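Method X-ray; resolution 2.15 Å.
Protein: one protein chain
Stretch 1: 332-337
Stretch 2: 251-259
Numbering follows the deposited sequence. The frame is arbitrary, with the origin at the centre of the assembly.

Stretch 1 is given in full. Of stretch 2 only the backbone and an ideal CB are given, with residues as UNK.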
# COMPACT_ATOMS: atom_id res chain seq x y z
N VAL A 332 5.83 12.01 33.85
CA VAL A 332 5.51 12.01 32.40
C VAL A 332 4.04 12.40 32.24
O VAL A 332 3.16 11.61 32.61
CB VAL A 332 5.75 10.59 31.78
CG1 VAL A 332 5.31 10.53 30.30
CG2 VAL A 332 7.22 10.15 31.93
N ASN A 333 3.76 13.60 31.69
CA ASN A 333 2.38 14.00 31.38
C ASN A 333 1.83 13.25 30.18
O ASN A 333 2.53 13.09 29.15
CB ASN A 333 2.29 15.50 31.10
CG ASN A 333 2.54 16.35 32.33
OD1 ASN A 333 2.53 15.86 33.47
ND2 ASN A 333 2.75 17.63 32.11
N THR A 334 0.59 12.78 30.29
CA THR A 334 -0.05 12.12 29.16
C THR A 334 -0.93 13.15 28.50
O THR A 334 -1.78 13.75 29.16
CB THR A 334 -0.89 10.91 29.63
OG1 THR A 334 -1.62 11.30 30.80
CG2 THR A 334 0.03 9.76 30.00
N ILE A 335 -0.73 13.37 27.20
CA ILE A 335 -1.36 14.51 26.50
C ILE A 335 -2.52 14.04 25.65
O ILE A 335 -3.61 14.56 25.74
CB ILE A 335 -0.37 15.24 25.53
CG1 ILE A 335 0.99 15.54 26.21
CG2 ILE A 335 -1.03 16.52 24.93
CD1 ILE A 335 0.83 16.31 27.50
N THR A 336 -2.26 13.08 24.78
CA THR A 336 -3.32 12.55 23.94
C THR A 336 -2.85 11.18 23.47
O THR A 336 -1.83 10.67 23.98
CB THR A 336 -3.67 13.53 22.77
OG1 THR A 336 -4.63 12.94 21.92
CG2 THR A 336 -2.44 13.88 21.92
N ARG A 337 -3.56 10.60 22.51
CA ARG A 337 -3.27 9.28 21.99
C ARG A 337 -3.46 9.23 20.48
O ARG A 337 -4.44 9.78 19.98
CB ARG A 337 -4.20 8.27 22.64
CG ARG A 337 -3.69 6.83 22.50
CD ARG A 337 -4.46 5.84 23.35
NE ARG A 337 -3.96 4.50 23.07
CZ ARG A 337 -4.58 3.36 23.35
NH1 ARG A 337 -5.76 3.35 23.99
NH2 ARG A 337 -4.01 2.21 22.99
N UNK A 251 -7.66 18.34 26.19
CA UNK A 251 -7.80 19.64 26.82
C UNK A 251 -6.44 20.08 27.34
O UNK A 251 -6.27 21.17 27.88
CB UNK A 251 -8.83 19.60 27.95
N UNK A 252 -5.45 19.22 27.15
CA UNK A 252 -4.12 19.48 27.67
C UNK A 252 -3.58 20.87 27.29
O UNK A 252 -3.76 21.33 26.15
CB UNK A 252 -3.16 18.40 27.17
N UNK A 253 -2.91 21.52 28.24
CA UNK A 253 -2.13 22.73 27.96
C UNK A 253 -0.93 22.46 27.04
O UNK A 253 -0.35 23.38 26.48
CB UNK A 253 -1.64 23.34 29.27
N UNK A 254 -0.57 21.19 26.87
CA UNK A 254 0.61 20.85 26.10
C UNK A 254 0.29 20.28 24.73
O UNK A 254 1.19 19.79 24.03
CB UNK A 254 1.46 19.85 26.88
N UNK A 255 -0.98 20.35 24.35
CA UNK A 255 -1.40 19.80 23.07
C UNK A 255 -0.68 20.47 21.89
O UNK A 255 -0.20 19.77 20.98
CB UNK A 255 -2.91 19.95 22.91
N UNK A 256 -0.58 21.79 21.91
CA UNK A 256 0.04 22.56 20.82
C UNK A 256 1.52 22.30 20.68
O UNK A 256 2.07 22.41 19.58
CB UNK A 256 -0.18 24.06 21.04
N UNK A 257 2.18 21.98 21.79
CA UNK A 257 3.58 21.62 21.75
C UNK A 257 3.76 20.34 21.00
O UNK A 257 4.79 20.14 20.36
CB UNK A 257 4.16 21.50 23.16
N UNK A 258 2.79 19.43 21.12
CA UNK A 258 2.99 18.15 20.47
C UNK A 258 2.44 18.02 19.06
O UNK A 258 2.86 17.14 18.33
CB UNK A 258 2.36 17.06 21.34
N UNK A 259 1.50 18.89 18.69
CA UNK A 259 1.00 18.92 17.31
C UNK A 259 2.11 19.48 16.40
O UNK A 259 2.83 20.38 16.80
CB UNK A 259 -0.27 19.76 17.20

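At position 251 the CA-to-CB bond points away from stretch 1, and no atom of that stretch lies within 5.5 Å of the ideal CB. The strand therefore sets no requirement here, and many side chains, polar ones included, would fit. The deposited residue is E251, whose side chain makes no contact with stretch 1.

Position 252 is different. Its CA lies 5.8 Å from I335 CA, the nearest CA pair across the two stretches, and the ideal CB lies 3.6 Å from I335 CG2. The CB alone already touches the strand, so a small side chain such as alanine, serine, threonine or cysteine is enough to make the contact, though a larger one that turns aside is not excluded. Phi/psi of -51/140 at the start of a type I turn running to position 255 adds a preference for a short polar group able to accept from a backbone NH two residues on. The deposited residue is S252. With chi1 at 177° (t), its OG packs 3.5 Å from I335 CG2, a van der Waals contact, and accepts a hydrogen bond from the backbone N of position 254 at 2.9 Å, with an angle of 159° at the hydrogen.

At position 253 the CA-to-CB bond runs sideways and the ideal CB has no neighbour in stretch 1 within 5.5 Å. Long polar chains are easily accommodated; R253 is found, and it makes no contact with the strand.

Position 254 points toward stretch 1, with its ideal CB 3.6 Å from I335 CD1. The amide end of N333 lies farther along the strand, so a side chain that is apolar near its base and long enough to reach that amide would suit; leucine, methionine or an aromatic are all plausible. The residue is Y254, at the N-cap position. Its CB lies 3.7 Å from I335 CD1, which sits at the ring edge, near the ring plane. Chi1 of -54° (m) carries the ring along to N333, where Y254 CE2 comes within 3.6 Å of N333 ND2, without a hydrogen bond between the two residues.

Position 255 opens the helix, at phi/psi -60/-45. The bond to CB goes sideways, but the ideal CB is still 4.4 Å from I335 CG2, and the methyl of T336 offers a further apolar surface. A branched or flexible hydrophobic chain could turn back to use both. L255 does so: CD1 reaches T336 CG2 at 4.0 Å and I335 CG2 at 4.3 Å, while L255 CA lies 3.8 Å from I335 CG2.

Positions 256 and 257 have no stretch 1 atom within 5.5 Å of their ideal CBs, so polar helix formers suit both; they are K256 and R257.

Position 258 points toward the strand, its ideal CB 5.0 Å from I335 CG2. That spacing leaves room for a medium-sized aliphatic chain such as valine, leucine, isoleucine or methionine. I258 places CG2 4.2 Å from I335 CG1 and CD1 4.3 Å from T336 CG2.

Position 259, just past the helix, is out of reach of the strand and largely unconstrained by it; it is L259.

Stretch 2 251-259: ESRYLKRIL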
# COMPACT_ATOMS: atom_id res chain seq x y z
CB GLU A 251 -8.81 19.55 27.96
CG GLU A 251 -10.22 19.16 27.51
CD GLU A 251 -11.03 20.35 27.05
OE1 GLU A 251 -11.69 21.02 27.90
OE2 GLU A 251 -11.03 20.61 25.82
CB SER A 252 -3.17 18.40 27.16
OG SER A 252 -1.88 18.68 27.58
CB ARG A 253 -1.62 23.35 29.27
CG ARG A 253 -0.38 24.30 29.12
CD ARG A 253 0.09 24.99 30.43
NE ARG A 253 -1.05 25.58 31.14
CZ ARG A 253 -1.68 24.97 32.14
NH1 ARG A 253 -2.73 25.56 32.72
NH2 ARG A 253 -1.27 23.76 32.55
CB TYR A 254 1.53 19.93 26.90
CG TYR A 254 1.84 20.56 28.22
CD1 TYR A 254 2.55 21.77 28.28
CD2 TYR A 254 1.34 20.03 29.41
CE1 TYR A 254 2.81 22.41 29.50
CE2 TYR A 254 1.59 20.67 30.64
CZ TYR A 254 2.32 21.85 30.67
OH TYR A 254 2.57 22.47 31.86
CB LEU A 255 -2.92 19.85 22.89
CG LEU A 255 -3.51 19.23 21.61
CD1 LEU A 255 -3.20 17.76 21.43
CD2 LEU A 255 -5.03 19.47 21.48
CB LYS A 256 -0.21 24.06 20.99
CG LYS A 256 -1.68 24.37 21.07
CD LYS A 256 -2.10 25.67 20.38
CE LYS A 256 -3.56 25.54 19.92
NZ LYS A 256 -3.82 24.14 19.38
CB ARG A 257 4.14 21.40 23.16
CG ARG A 257 4.86 22.56 23.72
CD ARG A 257 5.70 22.13 24.89
NE ARG A 257 6.17 23.32 25.60
CZ ARG A 257 7.39 23.45 26.13
NH1 ARG A 257 7.70 24.59 26.75
NH2 ARG A 257 8.28 22.46 26.04
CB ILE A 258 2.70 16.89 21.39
CG1 ILE A 258 1.36 16.18 21.13
CG2 ILE A 258 3.06 17.12 22.90
CD1 ILE A 258 0.29 16.89 20.60
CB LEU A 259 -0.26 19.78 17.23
CG LEU A 259 -1.57 19.23 17.86
CD1 LEU A 259 -2.64 20.28 17.89
CD2 LEU A 259 -2.09 17.94 17.16
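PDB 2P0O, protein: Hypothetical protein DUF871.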